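Local coordinates for protein 6-phosphogluconolactonase (Shewanella baltica, PDB 3NWP) that probably hydrolyses 6-phosphogluconolactone to 6-phosphogluconate, the second step of the oxidative pentose phosphate pathway, at residues A[61-66]-A[95-100]; A[73-78]-A[105-110]; A[101-106]-A[121-126]; A[186-191]-A[226-231]. All coordinates share one frame; numbering follows the deposited sequence.

Contact 1: A[61-66]-A[95-100]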
loop_
_atom_site.group_PDB
_atom_site.type_symbol
_atom_site.label_atom_id
_atom_site.label_comp_id
_atom_site.label_asym_id
_atom_site.label_seq_id
_atom_site.Cartn_x
_atom_site.Cartn_y
_atom_site.Cartn_z
ATOM N N ILE A 61 -15.233 6.382 12.656
ATOM C CA ILE A 61 -15.935 6.200 11.380
ATOM C C ILE A 61 -16.561 4.803 11.424
ATOM O O ILE A 61 -16.310 4.004 12.367
ATOM C CB ILE A 61 -14.959 6.356 10.158
ATOM C CG1 ILE A 61 -13.853 5.317 10.167
ATOM C CG2 ILE A 61 -14.383 7.804 10.113
ATOM C CD1 ILE A 61 -13.100 5.131 8.746
ATOM N N ASP A 62 -17.347 4.519 10.371
ATOM C CA ASP A 62 -18.054 3.250 10.236
ATOM C C ASP A 62 -17.079 2.132 9.804
ATOM O O ASP A 62 -17.224 1.539 8.727
ATOM C CB ASP A 62 -19.213 3.410 9.237
ATOM C CG ASP A 62 -20.324 4.289 9.707
ATOM O OD1 ASP A 62 -20.604 4.380 10.932
ATOM O OD2 ASP A 62 -21.042 4.912 8.861
ATOM N N TRP A 63 -16.112 1.779 10.660
ATOM C CA TRP A 63 -15.095 0.781 10.381
ATOM C C TRP A 63 -15.611 -0.596 9.959
ATOM O O TRP A 63 -14.949 -1.307 9.213
ATOM C CB TRP A 63 -14.095 0.608 11.524
ATOM C CG TRP A 63 -13.057 1.708 11.655
ATOM C CD1 TRP A 63 -12.981 2.642 12.639
ATOM C CD2 TRP A 63 -11.971 1.989 10.750
ATOM N NE1 TRP A 63 -11.899 3.468 12.425
ATOM C CE2 TRP A 63 -11.270 3.088 11.263
ATOM C CE3 TRP A 63 -11.523 1.395 9.569
ATOM C CZ2 TRP A 63 -10.148 3.595 10.633
ATOM C CZ3 TRP A 63 -10.409 1.908 8.930
ATOM C CH2 TRP A 63 -9.737 3.014 9.452
ATOM N N SER A 64 -16.792 -0.950 10.495
ATOM C CA SER A 64 -17.369 -2.252 10.173
ATOM C C SER A 64 -17.845 -2.360 8.727
ATOM O O SER A 64 -18.089 -3.457 8.224
ATOM C CB SER A 64 -18.502 -2.638 11.180
ATOM O OG SER A 64 -19.613 -1.751 11.102
ATOM N N ASP A 65 -17.931 -1.231 8.053
ATOM C CA ASP A 65 -18.306 -1.153 6.654
ATOM C C ASP A 65 -17.042 -0.878 5.806
ATOM O O ASP A 65 -17.186 -0.556 4.621
ATOM C CB ASP A 65 -19.325 -0.073 6.431
ATOM C CG ASP A 65 -20.641 -0.361 7.166
ATOM O OD1 ASP A 65 -21.128 -1.486 6.967
ATOM O OD2 ASP A 65 -21.156 0.533 7.859
ATOM N N VAL A 66 -15.853 -1.054 6.387
ATOM C CA VAL A 66 -14.565 -0.838 5.647
ATOM C C VAL A 66 -13.887 -2.169 5.498
ATOM O O VAL A 66 -13.629 -2.884 6.506
ATOM C CB VAL A 66 -13.638 0.174 6.356
ATOM C CG1 VAL A 66 -12.296 0.325 5.540
ATOM C CG2 VAL A 66 -14.341 1.512 6.595
ATOM N N ASN A 95 -8.943 -1.019 18.808
ATOM C CA ASN A 95 -9.796 0.145 19.075
ATOM C C ASN A 95 -11.019 0.174 18.142
ATOM O O ASN A 95 -11.666 -0.867 17.984
ATOM C CB ASN A 95 -8.942 1.414 19.097
ATOM C CG ASN A 95 -7.764 1.280 20.053
ATOM O OD1 ASN A 95 -7.965 0.877 21.213
ATOM N ND2 ASN A 95 -6.550 1.549 19.588
ATOM N N ARG A 96 -11.381 1.339 17.591
ATOM C CA ARG A 96 -12.585 1.449 16.779
ATOM C C ARG A 96 -12.442 0.622 15.515
ATOM O O ARG A 96 -13.417 0.147 14.957
ATOM C CB ARG A 96 -12.930 2.898 16.508
ATOM C CG ARG A 96 -13.201 3.714 17.808
ATOM C CD ARG A 96 -13.752 5.091 17.578
ATOM N NE ARG A 96 -14.303 5.669 18.831
ATOM C CZ ARG A 96 -13.680 6.512 19.652
ATOM N NH1 ARG A 96 -12.448 6.970 19.414
ATOM N NH2 ARG A 96 -14.312 6.920 20.739
ATOM N N ALA A 97 -11.215 0.462 15.049
ATOM C CA ALA A 97 -11.010 -0.321 13.811
ATOM C C ALA A 97 -10.960 -1.845 13.992
ATOM O O ALA A 97 -10.827 -2.565 13.008
ATOM C CB ALA A 97 -9.753 0.196 13.094
ATOM N N SER A 98 -11.029 -2.289 15.240
ATOM C CA SER A 98 -11.382 -3.634 15.568
ATOM C C SER A 98 -12.498 -4.087 14.667
ATOM O O SER A 98 -12.539 -5.246 14.317
ATOM C CB SER A 98 -11.897 -3.727 17.016
ATOM O OG SER A 98 -10.924 -3.299 17.941
ATOM N N ASN A 99 -13.429 -3.147 14.374
ATOM C CA ASN A 99 -14.668 -3.463 13.725
ATOM C C ASN A 99 -14.573 -3.695 12.179
ATOM O O ASN A 99 -15.468 -4.251 11.517
ATOM C CB ASN A 99 -15.682 -2.342 14.062
ATOM C CG ASN A 99 -16.088 -2.321 15.510
ATOM O OD1 ASN A 99 -16.771 -3.228 16.000
ATOM N ND2 ASN A 99 -15.689 -1.274 16.220
ATOM N N ALA A 100 -13.441 -3.281 11.608
ATOM C CA ALA A 100 -13.254 -3.401 10.177
ATOM C C ALA A 100 -13.136 -4.832 9.689
ATOM O O ALA A 100 -12.901 -5.761 10.486
ATOM C CB ALA A 100 -12.037 -2.585 9.740
#
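Trp63 and Ala97 meet by CH-pi packing: the methyl CB of Ala97 lies over the face of the indole, 3.7 Å from the centroid of its five-membered ring and 11° off the normal. Trp63 CG stands anti to the carbonyl carbon (chi1 -76°), which sends the indole toward Ala97. So small a group as a methyl lets the backbone of 96-99 come close, with Ala97 CA 3.6 Å from Trp63 CG. Ile61 CD1 covers the opposite face. Ala100 CB adds apolar contact at 4.0 Å from Trp63 CE3. An alanine in place of Trp63 would probably open a gap between the Ile61 and Ala97 methyls and leave the carbonyl of Lys59 without the indole N-H that reaches it.

The backbones meet through CA-H...O contacts in the one conformer of Asn99 and Ala100 described here. Ser64 CA lies 3.1 Å from Asn99 O; the very short 2.9 Å from Ala100 CA to Trp63 O is doubtful.

Both segments are connections that lead from helices 50-58 and 84-91 into the parallel neighbours 66-74 and 101-102. Trp63 reaches Leu29 of helix 14-36 and Ile68 of strand 66-74, while Arg96 NH1 bonds to Met58 O.

Contact 2: A[73-78]-A[105-110]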
loop_
_atom_site.group_PDB
_atom_site.type_symbol
_atom_site.label_atom_id
_atom_site.label_comp_id
_atom_site.label_asym_id
_atom_site.label_seq_id
_atom_site.Cartn_x
_atom_site.Cartn_y
_atom_site.Cartn_z
ATOM N N GLU A 73 2.694 -8.775 0.691
ATOM C CA GLU A 73 2.925 -9.614 1.852
ATOM C C GLU A 73 4.146 -10.466 1.603
ATOM O O GLU A 73 4.451 -10.833 0.495
ATOM C CB GLU A 73 1.686 -10.463 2.178
ATOM C CG GLU A 73 1.822 -11.410 3.355
ATOM C CD GLU A 73 2.127 -10.680 4.673
ATOM O OE1 GLU A 73 3.270 -10.230 4.864
ATOM O OE2 GLU A 73 1.154 -10.548 5.483
ATOM N N ARG A 74 4.883 -10.739 2.675
ATOM C CA ARG A 74 5.989 -11.703 2.646
ATOM C C ARG A 74 5.410 -13.084 2.867
ATOM O O ARG A 74 4.498 -13.283 3.711
ATOM C CB ARG A 74 6.994 -11.378 3.741
ATOM C CG ARG A 74 7.813 -10.091 3.546
ATOM C CD ARG A 74 7.000 -8.822 3.835
ATOM N NE ARG A 74 7.842 -7.641 3.761
ATOM C CZ ARG A 74 8.714 -7.272 4.699
ATOM N NH1 ARG A 74 8.845 -7.955 5.848
ATOM N NH2 ARG A 74 9.462 -6.189 4.496
ATOM N N TRP A 75 5.901 -14.071 2.106
ATOM C CA TRP A 75 5.333 -15.432 2.206
ATOM C C TRP A 75 5.959 -16.171 3.418
ATOM O O TRP A 75 6.891 -17.041 3.278
ATOM C CB TRP A 75 5.475 -16.202 0.878
ATOM C CG TRP A 75 4.437 -17.216 0.751
ATOM C CD1 TRP A 75 4.537 -18.586 0.999
ATOM C CD2 TRP A 75 3.085 -16.982 0.401
ATOM N NE1 TRP A 75 3.318 -19.182 0.809
ATOM C CE2 TRP A 75 2.403 -18.228 0.443
ATOM C CE3 TRP A 75 2.362 -15.831 0.080
ATOM C CZ2 TRP A 75 1.062 -18.344 0.175
ATOM C CZ3 TRP A 75 1.027 -15.934 -0.190
ATOM C CH2 TRP A 75 0.368 -17.195 -0.143
ATOM N N VAL A 76 5.468 -15.790 4.600
ATOM C CA VAL A 76 5.911 -16.269 5.883
ATOM C C VAL A 76 4.628 -16.391 6.707
ATOM O O VAL A 76 3.578 -15.844 6.319
ATOM C CB VAL A 76 6.893 -15.311 6.571
ATOM C CG1 VAL A 76 8.239 -15.114 5.765
ATOM C CG2 VAL A 76 6.209 -13.951 6.870
ATOM N N GLU A 77 4.671 -17.120 7.831
ATOM C CA GLU A 77 3.478 -17.256 8.642
ATOM C C GLU A 77 2.974 -15.890 9.095
ATOM O O GLU A 77 3.762 -14.984 9.350
ATOM C CB GLU A 77 3.750 -18.112 9.890
ATOM C CG GLU A 77 4.128 -19.567 9.596
ATOM C CD GLU A 77 2.990 -20.320 8.993
ATOM O OE1 GLU A 77 1.931 -20.381 9.653
ATOM O OE2 GLU A 77 3.152 -20.843 7.866
ATOM N N ALA A 78 1.669 -15.792 9.284
ATOM C CA ALA A 78 1.032 -14.508 9.578
ATOM C C ALA A 78 1.326 -13.994 10.982
ATOM O O ALA A 78 1.030 -12.834 11.279
ATOM C CB ALA A 78 -0.486 -14.594 9.323
ATOM N N LEU A 105 -3.223 -11.634 2.707
ATOM C CA LEU A 105 -2.835 -12.303 1.466
ATOM C C LEU A 105 -2.235 -13.686 1.695
ATOM O O LEU A 105 -2.310 -14.524 0.789
ATOM C CB LEU A 105 -1.871 -11.452 0.681
ATOM C CG LEU A 105 -2.349 -10.041 0.326
ATOM C CD1 LEU A 105 -1.304 -9.190 -0.400
ATOM C CD2 LEU A 105 -3.556 -10.094 -0.563
ATOM N N LYS A 106 -1.542 -13.911 2.810
ATOM C CA LYS A 106 -0.950 -15.248 3.071
ATOM C C LYS A 106 -2.047 -16.286 3.198
ATOM O O LYS A 106 -3.101 -16.058 3.824
ATOM C CB LYS A 106 -0.123 -15.225 4.366
ATOM C CG LYS A 106 0.605 -16.521 4.699
ATOM C CD LYS A 106 1.703 -16.815 3.698
ATOM C CE LYS A 106 2.601 -18.009 4.078
ATOM N NZ LYS A 106 1.914 -19.332 4.099
ATOM N N ASN A 107 -1.800 -17.468 2.614
ATOM C CA ASN A 107 -2.698 -18.632 2.774
ATOM C C ASN A 107 -1.841 -19.884 2.925
ATOM O O ASN A 107 -0.612 -19.795 2.993
ATOM C CB ASN A 107 -3.702 -18.741 1.616
ATOM C CG ASN A 107 -3.022 -18.831 0.278
ATOM O OD1 ASN A 107 -2.061 -19.626 0.091
ATOM N ND2 ASN A 107 -3.489 -17.989 -0.668
HETATM N N MSE A 108 -2.511 -21.053 3.022
HETATM C CA MSE A 108 -1.787 -22.273 3.366
HETATM C C MSE A 108 -0.819 -22.821 2.316
HETATM O O MSE A 108 0.028 -23.674 2.637
HETATM C CB MSE A 108 -2.758 -23.363 3.845
HETATM C CG MSE A 108 -3.290 -23.097 5.260
HETATM SE SE MSE A 108 -1.886 -22.960 6.662
HETATM C CE MSE A 108 -1.073 -24.741 6.481
ATOM N N PHE A 109 -0.899 -22.324 1.083
ATOM C CA PHE A 109 0.019 -22.778 0.037
ATOM C C PHE A 109 1.462 -22.495 0.426
ATOM O O PHE A 109 1.740 -21.521 1.139
ATOM C CB PHE A 109 -0.348 -22.211 -1.333
ATOM C CG PHE A 109 -1.545 -22.853 -1.968
ATOM C CD1 PHE A 109 -1.424 -24.059 -2.654
ATOM C CD2 PHE A 109 -2.780 -22.257 -1.923
ATOM C CE1 PHE A 109 -2.540 -24.625 -3.261
ATOM C CE2 PHE A 109 -3.880 -22.793 -2.552
ATOM C CZ PHE A 109 -3.769 -24.014 -3.218
ATOM N N SER A 110 2.387 -23.369 -0.007
ATOM C CA SER A 110 3.745 -23.318 0.491
ATOM C C SER A 110 4.607 -22.230 -0.164
ATOM O O SER A 110 5.647 -21.862 0.387
ATOM C CB SER A 110 4.437 -24.678 0.345
ATOM O OG SER A 110 4.617 -24.980 -1.018
HETATM O O HOH W 1 -1.229 -11.746 4.828
HETATM O O HOH W 2 0.320 -19.748 6.324
HETATM O O HOH W 3 4.908 -19.948 5.565
#
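Trp75 NE1 donates to Phe109 O at 2.8 Å; the acceptor lies in the ring plane, the donor 38° above the carbonyl plane. Lys106 crosses one face at about a right angle, with CE 3.5 Å from the centroid of the five-membered ring. Bent at chi2 (67°) and chi4, its chain packs methylenes on the ring while NZ makes an off-centre cation-pi contact. NZ donates to Asn107 O and to water 2, which Glu77 OE2 holds weakly; water 3 is held the other way round, and NZ and OE2 lie 4.2 Å apart, beyond a salt bridge. A leucine in place of Trp75 would probably leave Phe109 O without this donor and Lys106 without its aromatic platform.

Glu73 OE2 accepts from Glu85 N and from water 1, which accepts from Lys106 N at 3.0 Å; OE1 accepts from Asn84 N and Arg74 N. Asn107 ND2 goes to Gly115 O, while Asn107 OD1 accepts from Phe109 N at 3.1 Å, forming an Asx turn shortly before helix 112-122.

Contact 3: A[101-106]-A[121-126]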
loop_
_atom_site.group_PDB
_atom_site.type_symbol
_atom_site.label_atom_id
_atom_site.label_comp_id
_atom_site.label_asym_id
_atom_site.label_seq_id
_atom_site.Cartn_x
_atom_site.Cartn_y
_atom_site.Cartn_z
ATOM N N LYS A 101 -13.303 -5.002 8.378
ATOM C CA LYS A 101 -13.259 -6.324 7.738
ATOM C C LYS A 101 -11.955 -6.530 6.959
ATOM O O LYS A 101 -11.863 -6.175 5.795
ATOM C CB LYS A 101 -14.429 -6.458 6.746
ATOM C CG LYS A 101 -15.827 -6.563 7.357
ATOM C CD LYS A 101 -16.929 -6.586 6.262
ATOM C CE LYS A 101 -18.290 -7.080 6.803
ATOM N NZ LYS A 101 -18.753 -6.293 7.990
ATOM N N PHE A 102 -10.970 -7.142 7.603
ATOM C CA PHE A 102 -9.615 -7.311 7.090
ATOM C C PHE A 102 -9.455 -8.679 6.410
ATOM O O PHE A 102 -9.925 -9.708 6.929
ATOM C CB PHE A 102 -8.592 -7.196 8.216
ATOM C CG PHE A 102 -7.199 -7.509 7.792
ATOM C CD1 PHE A 102 -6.459 -6.599 7.077
ATOM C CD2 PHE A 102 -6.617 -8.735 8.053
ATOM C CE1 PHE A 102 -5.171 -6.879 6.646
ATOM C CE2 PHE A 102 -5.305 -9.019 7.612
ATOM C CZ PHE A 102 -4.577 -8.094 6.953
ATOM N N ARG A 103 -8.779 -8.698 5.262
ATOM C CA ARG A 103 -8.341 -9.939 4.632
ATOM C C ARG A 103 -6.885 -9.839 4.275
ATOM O O ARG A 103 -6.493 -8.891 3.581
ATOM C CB ARG A 103 -9.142 -10.182 3.360
ATOM C CG ARG A 103 -8.842 -11.566 2.739
ATOM C CD ARG A 103 -9.740 -12.621 3.297
ATOM N NE ARG A 103 -11.056 -12.501 2.691
ATOM C CZ ARG A 103 -12.100 -13.261 2.997
ATOM N NH1 ARG A 103 -12.001 -14.207 3.930
ATOM N NH2 ARG A 103 -13.254 -13.062 2.368
ATOM N N GLY A 104 -6.049 -10.757 4.777
ATOM C CA GLY A 104 -4.659 -10.774 4.406
ATOM C C GLY A 104 -4.483 -11.480 3.072
ATOM O O GLY A 104 -5.454 -11.865 2.406
ATOM N N LEU A 105 -3.223 -11.634 2.707
ATOM C CA LEU A 105 -2.835 -12.303 1.466
ATOM C C LEU A 105 -2.235 -13.686 1.695
ATOM O O LEU A 105 -2.310 -14.524 0.789
ATOM C CB LEU A 105 -1.871 -11.452 0.681
ATOM C CG LEU A 105 -2.349 -10.041 0.326
ATOM C CD1 LEU A 105 -1.304 -9.190 -0.400
ATOM C CD2 LEU A 105 -3.556 -10.094 -0.563
ATOM N N LYS A 106 -1.542 -13.911 2.810
ATOM C CA LYS A 106 -0.950 -15.248 3.071
ATOM C C LYS A 106 -2.047 -16.286 3.198
ATOM O O LYS A 106 -3.101 -16.058 3.824
ATOM C CB LYS A 106 -0.123 -15.225 4.366
ATOM C CG LYS A 106 0.605 -16.521 4.699
ATOM C CD LYS A 106 1.703 -16.815 3.698
ATOM C CE LYS A 106 2.601 -18.009 4.078
ATOM N NZ LYS A 106 1.914 -19.332 4.099
ATOM N N GLU A 121 -8.663 -14.505 -5.670
ATOM C CA GLU A 121 -10.100 -14.808 -5.530
ATOM C C GLU A 121 -10.667 -14.361 -4.190
ATOM O O GLU A 121 -11.864 -14.078 -4.045
ATOM C CB GLU A 121 -10.346 -16.311 -5.714
ATOM C CG GLU A 121 -11.794 -16.749 -5.474
ATOM N N SER A 122 -9.826 -14.314 -3.173
ATOM C CA SER A 122 -10.320 -13.936 -1.853
ATOM C C SER A 122 -10.654 -12.467 -1.755
ATOM O O SER A 122 -11.322 -12.089 -0.805
ATOM C CB SER A 122 -9.322 -14.242 -0.744
ATOM O OG SER A 122 -8.256 -13.321 -0.831
ATOM N N LEU A 123 -10.115 -11.677 -2.674
ATOM C CA LEU A 123 -10.397 -10.248 -2.758
ATOM C C LEU A 123 -11.457 -9.860 -3.784
ATOM O O LEU A 123 -11.838 -8.675 -3.856
ATOM C CB LEU A 123 -9.134 -9.502 -3.167
ATOM C CG LEU A 123 -7.951 -9.615 -2.185
ATOM C CD1 LEU A 123 -6.753 -8.851 -2.820
ATOM C CD2 LEU A 123 -8.233 -9.101 -0.769
ATOM N N SER A 124 -11.904 -10.824 -4.599
ATOM C CA SER A 124 -12.802 -10.527 -5.730
ATOM C C SER A 124 -14.055 -9.776 -5.274
ATOM O O SER A 124 -14.599 -8.988 -6.060
ATOM C CB SER A 124 -13.199 -11.803 -6.503
ATOM O OG SER A 124 -12.108 -12.259 -7.261
ATOM N N ASN A 125 -14.452 -10.026 -4.020
ATOM C CA ASN A 125 -15.474 -9.311 -3.257
ATOM C C ASN A 125 -15.206 -7.917 -2.637
ATOM O O ASN A 125 -16.141 -7.289 -2.139
ATOM C CB ASN A 125 -15.867 -10.190 -2.069
ATOM N N PHE A 126 -13.956 -7.446 -2.575
ATOM C CA PHE A 126 -13.695 -6.110 -2.025
ATOM C C PHE A 126 -14.289 -5.089 -2.956
ATOM O O PHE A 126 -14.193 -5.284 -4.175
ATOM C CB PHE A 126 -12.192 -5.781 -1.976
ATOM C CG PHE A 126 -11.506 -6.171 -0.731
ATOM C CD1 PHE A 126 -11.784 -7.378 -0.128
ATOM C CD2 PHE A 126 -10.729 -5.266 -0.047
ATOM C CE1 PHE A 126 -11.158 -7.731 1.042
ATOM C CE2 PHE A 126 -10.096 -5.627 1.119
ATOM C CZ PHE A 126 -10.334 -6.827 1.673
HETATM O O HOH W 4 -6.529 -14.086 1.368
#
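Arg103 CB meets the edge of the Phe126 ring at CE1 and CZ, each 3.9 Å away. The next methylene, CG, turns instead to Leu123 CD2 and Ser122 OG; an arginine suits such a place, since its methylenes can pack while the guanidinium continues to the surface. Leu123 contributes from its own segment: CD2 rests 3.7 Å above the Phe126 ring plane, offset toward the rim. Its other methyl, CD1, meets Leu105 CD2 at 4.1 Å, the two leucine side chains crossing at about a right angle. Farther on, Leu123 and Phe126 both touch Thr69 of strand 66-74, and the Phe126 ring packs edge-to-face with Tyr67.

The connection is the one from a strand to the helix after it: strand 101-102, parallel to 66-74 in the mixed sheet, runs on through a loop to helix 112-122. The chain then leaves that helix by a type I beta turn from Leu123 to Phe126, closed by Phe126 N bonding to Leu123 O at 2.8 Å, which brings the phenylalanine back toward the strand.

Polar contact is looser. The bend of Arg103 at chi3 (77°) sets NE 3.5 Å from Ser122 O without forming a hydrogen bond. Water 4 joins the segments by donating to Gly104 O at 2.7 Å and to Ser122 OG at 2.9 Å. The Ser122 hydroxyl also bonds back to Ala119 O within the helix.

Contact 4: A[186-191]-A[226-231]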
loop_
_atom_site.group_PDB
_atom_site.type_symbol
_atom_site.label_atom_id
_atom_site.label_comp_id
_atom_site.label_asym_id
_atom_site.label_seq_id
_atom_site.Cartn_x
_atom_site.Cartn_y
_atom_site.Cartn_z
ATOM N N SER A 186 -8.090 2.766 -8.271
ATOM C CA SER A 186 -8.302 3.343 -6.970
ATOM C C SER A 186 -8.655 4.790 -7.180
ATOM O O SER A 186 -8.394 5.399 -8.226
ATOM C CB SER A 186 -7.044 3.234 -6.116
ATOM O OG SER A 186 -5.943 3.842 -6.747
ATOM N N ARG A 187 -9.247 5.340 -6.131
ATOM C CA ARG A 187 -9.713 6.713 -6.106
ATOM C C ARG A 187 -8.663 7.697 -5.574
ATOM O O ARG A 187 -8.577 8.858 -6.062
ATOM C CB ARG A 187 -11.010 6.809 -5.264
ATOM C CG ARG A 187 -12.121 5.835 -5.708
ATOM C CD ARG A 187 -13.470 6.114 -4.967
ATOM N NE ARG A 187 -14.389 5.011 -5.184
ATOM C CZ ARG A 187 -15.217 4.901 -6.228
ATOM N NH1 ARG A 187 -15.277 5.839 -7.158
ATOM N NH2 ARG A 187 -15.970 3.805 -6.347
ATOM N N GLN A 188 -7.841 7.236 -4.615
ATOM C CA GLN A 188 -6.845 8.079 -3.978
ATOM C C GLN A 188 -5.682 7.202 -3.515
ATOM O O GLN A 188 -5.922 6.158 -2.889
ATOM C CB GLN A 188 -7.419 8.787 -2.795
ATOM C CG GLN A 188 -6.380 9.555 -1.943
ATOM C CD GLN A 188 -6.007 10.887 -2.555
ATOM O OE1 GLN A 188 -6.904 11.751 -2.764
ATOM N NE2 GLN A 188 -4.730 11.081 -2.913
ATOM N N ILE A 189 -4.448 7.613 -3.861
ATOM C CA ILE A 189 -3.260 6.989 -3.327
ATOM C C ILE A 189 -2.502 7.997 -2.496
ATOM O O ILE A 189 -2.398 9.199 -2.839
ATOM C CB ILE A 189 -2.364 6.536 -4.534
ATOM C CG1 ILE A 189 -3.078 5.458 -5.336
ATOM C CG2 ILE A 189 -0.996 6.086 -4.021
ATOM C CD1 ILE A 189 -2.395 5.102 -6.659
ATOM N N TYR A 190 -1.957 7.526 -1.359
ATOM C CA TYR A 190 -1.034 8.291 -0.510
ATOM C C TYR A 190 0.304 7.617 -0.520
ATOM O O TYR A 190 0.338 6.382 -0.475
ATOM C CB TYR A 190 -1.554 8.345 0.923
ATOM C CG TYR A 190 -2.804 9.151 1.048
ATOM C CD1 TYR A 190 -2.757 10.523 1.033
ATOM C CD2 TYR A 190 -4.050 8.558 1.189
ATOM C CE1 TYR A 190 -3.933 11.279 1.065
ATOM C CE2 TYR A 190 -5.219 9.296 1.301
ATOM C CZ TYR A 190 -5.143 10.678 1.256
ATOM O OH TYR A 190 -6.308 11.432 1.313
ATOM N N LEU A 191 1.384 8.363 -0.695
ATOM C CA LEU A 191 2.713 7.832 -0.527
ATOM C C LEU A 191 3.307 8.444 0.739
ATOM O O LEU A 191 3.482 9.671 0.801
ATOM C CB LEU A 191 3.583 8.193 -1.725
ATOM C CG LEU A 191 5.007 7.701 -1.680
ATOM C CD1 LEU A 191 5.095 6.139 -1.558
ATOM C CD2 LEU A 191 5.790 8.180 -2.912
ATOM N N PRO A 226 -5.291 10.248 -8.399
ATOM C CA PRO A 226 -4.589 11.189 -7.545
ATOM C C PRO A 226 -3.608 10.513 -6.620
ATOM O O PRO A 226 -3.958 9.499 -5.994
ATOM C CB PRO A 226 -5.696 11.825 -6.709
ATOM C CG PRO A 226 -6.917 11.657 -7.583
ATOM C CD PRO A 226 -6.741 10.374 -8.247
ATOM N N VAL A 227 -2.426 11.100 -6.504
ATOM C CA VAL A 227 -1.397 10.643 -5.606
ATOM C C VAL A 227 -0.928 11.833 -4.787
ATOM O O VAL A 227 -0.470 12.859 -5.322
ATOM C CB VAL A 227 -0.177 10.098 -6.382
ATOM C CG1 VAL A 227 0.935 9.697 -5.393
ATOM C CG2 VAL A 227 -0.562 8.932 -7.219
ATOM N N ASP A 228 -1.030 11.724 -3.463
ATOM C CA ASP A 228 -0.564 12.780 -2.580
ATOM C C ASP A 228 0.649 12.208 -1.792
ATOM O O ASP A 228 0.533 11.156 -1.106
ATOM C CB ASP A 228 -1.602 13.210 -1.570
ATOM C CG ASP A 228 -2.778 13.973 -2.197
ATOM O OD1 ASP A 228 -3.223 13.689 -3.317
ATOM O OD2 ASP A 228 -3.286 14.863 -1.482
ATOM N N VAL A 229 1.797 12.864 -1.873
ATOM C CA VAL A 229 2.990 12.427 -1.146
ATOM C C VAL A 229 3.111 13.189 0.159
ATOM O O VAL A 229 3.025 14.428 0.197
ATOM C CB VAL A 229 4.245 12.696 -1.993
ATOM C CG1 VAL A 229 5.531 12.281 -1.226
ATOM C CG2 VAL A 229 4.113 11.992 -3.386
ATOM N N PHE A 230 3.133 12.457 1.266
ATOM C CA PHE A 230 3.259 13.008 2.625
ATOM C C PHE A 230 4.654 12.738 3.155
ATOM O O PHE A 230 5.099 11.548 3.160
ATOM C CB PHE A 230 2.255 12.348 3.561
ATOM C CG PHE A 230 0.869 12.926 3.516
ATOM C CD1 PHE A 230 0.098 12.962 2.335
ATOM C CD2 PHE A 230 0.292 13.433 4.658
ATOM C CE1 PHE A 230 -1.146 13.525 2.338
ATOM C CE2 PHE A 230 -0.966 14.002 4.653
ATOM C CZ PHE A 230 -1.704 14.046 3.526
ATOM N N TRP A 231 5.360 13.770 3.594
ATOM C CA TRP A 231 6.738 13.598 4.024
ATOM C C TRP A 231 7.063 14.440 5.238
ATOM O O TRP A 231 6.561 15.545 5.387
ATOM C CB TRP A 231 7.727 13.946 2.879
ATOM C CG TRP A 231 9.201 13.865 3.276
ATOM C CD1 TRP A 231 10.005 12.767 3.266
ATOM C CD2 TRP A 231 10.009 14.950 3.731
ATOM N NE1 TRP A 231 11.244 13.077 3.732
ATOM C CE2 TRP A 231 11.284 14.416 4.023
ATOM C CE3 TRP A 231 9.766 16.309 3.963
ATOM C CZ2 TRP A 231 12.340 15.204 4.488
ATOM C CZ3 TRP A 231 10.798 17.086 4.439
ATOM C CH2 TRP A 231 12.087 16.524 4.680
HETATM O O HOH W 5 -6.357 14.393 -2.193
#
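Pro226 opens the pairing by accepting from Ile189 N, its O 2.9 Å from that nitrogen and nearly along the C=O axis. Its CD faces Arg187 O at 3.2 Å, so no amide bond can form there and the pairing starts with Pro226 O.

Val227 pairs with Ile189, and Val227 CG2 touches Ile189 CB at 4.0 Å. Beta-branched side chains suit these extended positions. The Val227 amide bonds to a glycerol probably left from crystallisation.

Asp228 N donates to Ile189 O, and Asp228 O receives Leu191 N, the alternation of a parallel sheet. The mixed sheet, with its flanking helices, is consistent with the Rossmann-like clan to which the family belongs. Gln188 CG stands anti to the backbone N (chi1 172°) and a bend at chi2 (79°) places CD; from there NE2 gives Asp228 OD1 a weak bond at 3.0 Å. NE2 also donates to Ile189 O, which thus takes two donors. Gln188 OE1 accepts from Gln28 NE2 and from water 5, which also donates to Asp228 OD2.

Val229 turns to the other face, its CG2 4.2 Å from Leu191 CB.

Phe230 N bonds to Leu191 O at 2.8 Å. Its side chain runs beside that of Tyr190, CE1 to Tyr190 CD1 3.6 Å, the rings obliquely turned at 82°; both side chains touch Leu21 of helix 14-36, and Tyr190 OH reaches Gln28 there.

In the fold
Contact 4 is the buried one, its centre about 10 Å from that of the chain, and the regular backbone bonds of paired strands carry it. Contacts 1, 2 and 3 lie farther out, are only partly buried, and join loops, strand ends and, in contact 3, the end of a helix, largely by side-chain packing; waters take part in contacts 2 and 3, as in contact 4. Contacts 1 and 3 adjoin, Val66 O meeting Lys101 N at 2.8 Å where strands 66-74 and 101-102 run side by side. Contacts 2 and 3 share Leu105 and Lys106. Both reach the same sheet as contact 4, but from the opposite side of the chain's centre.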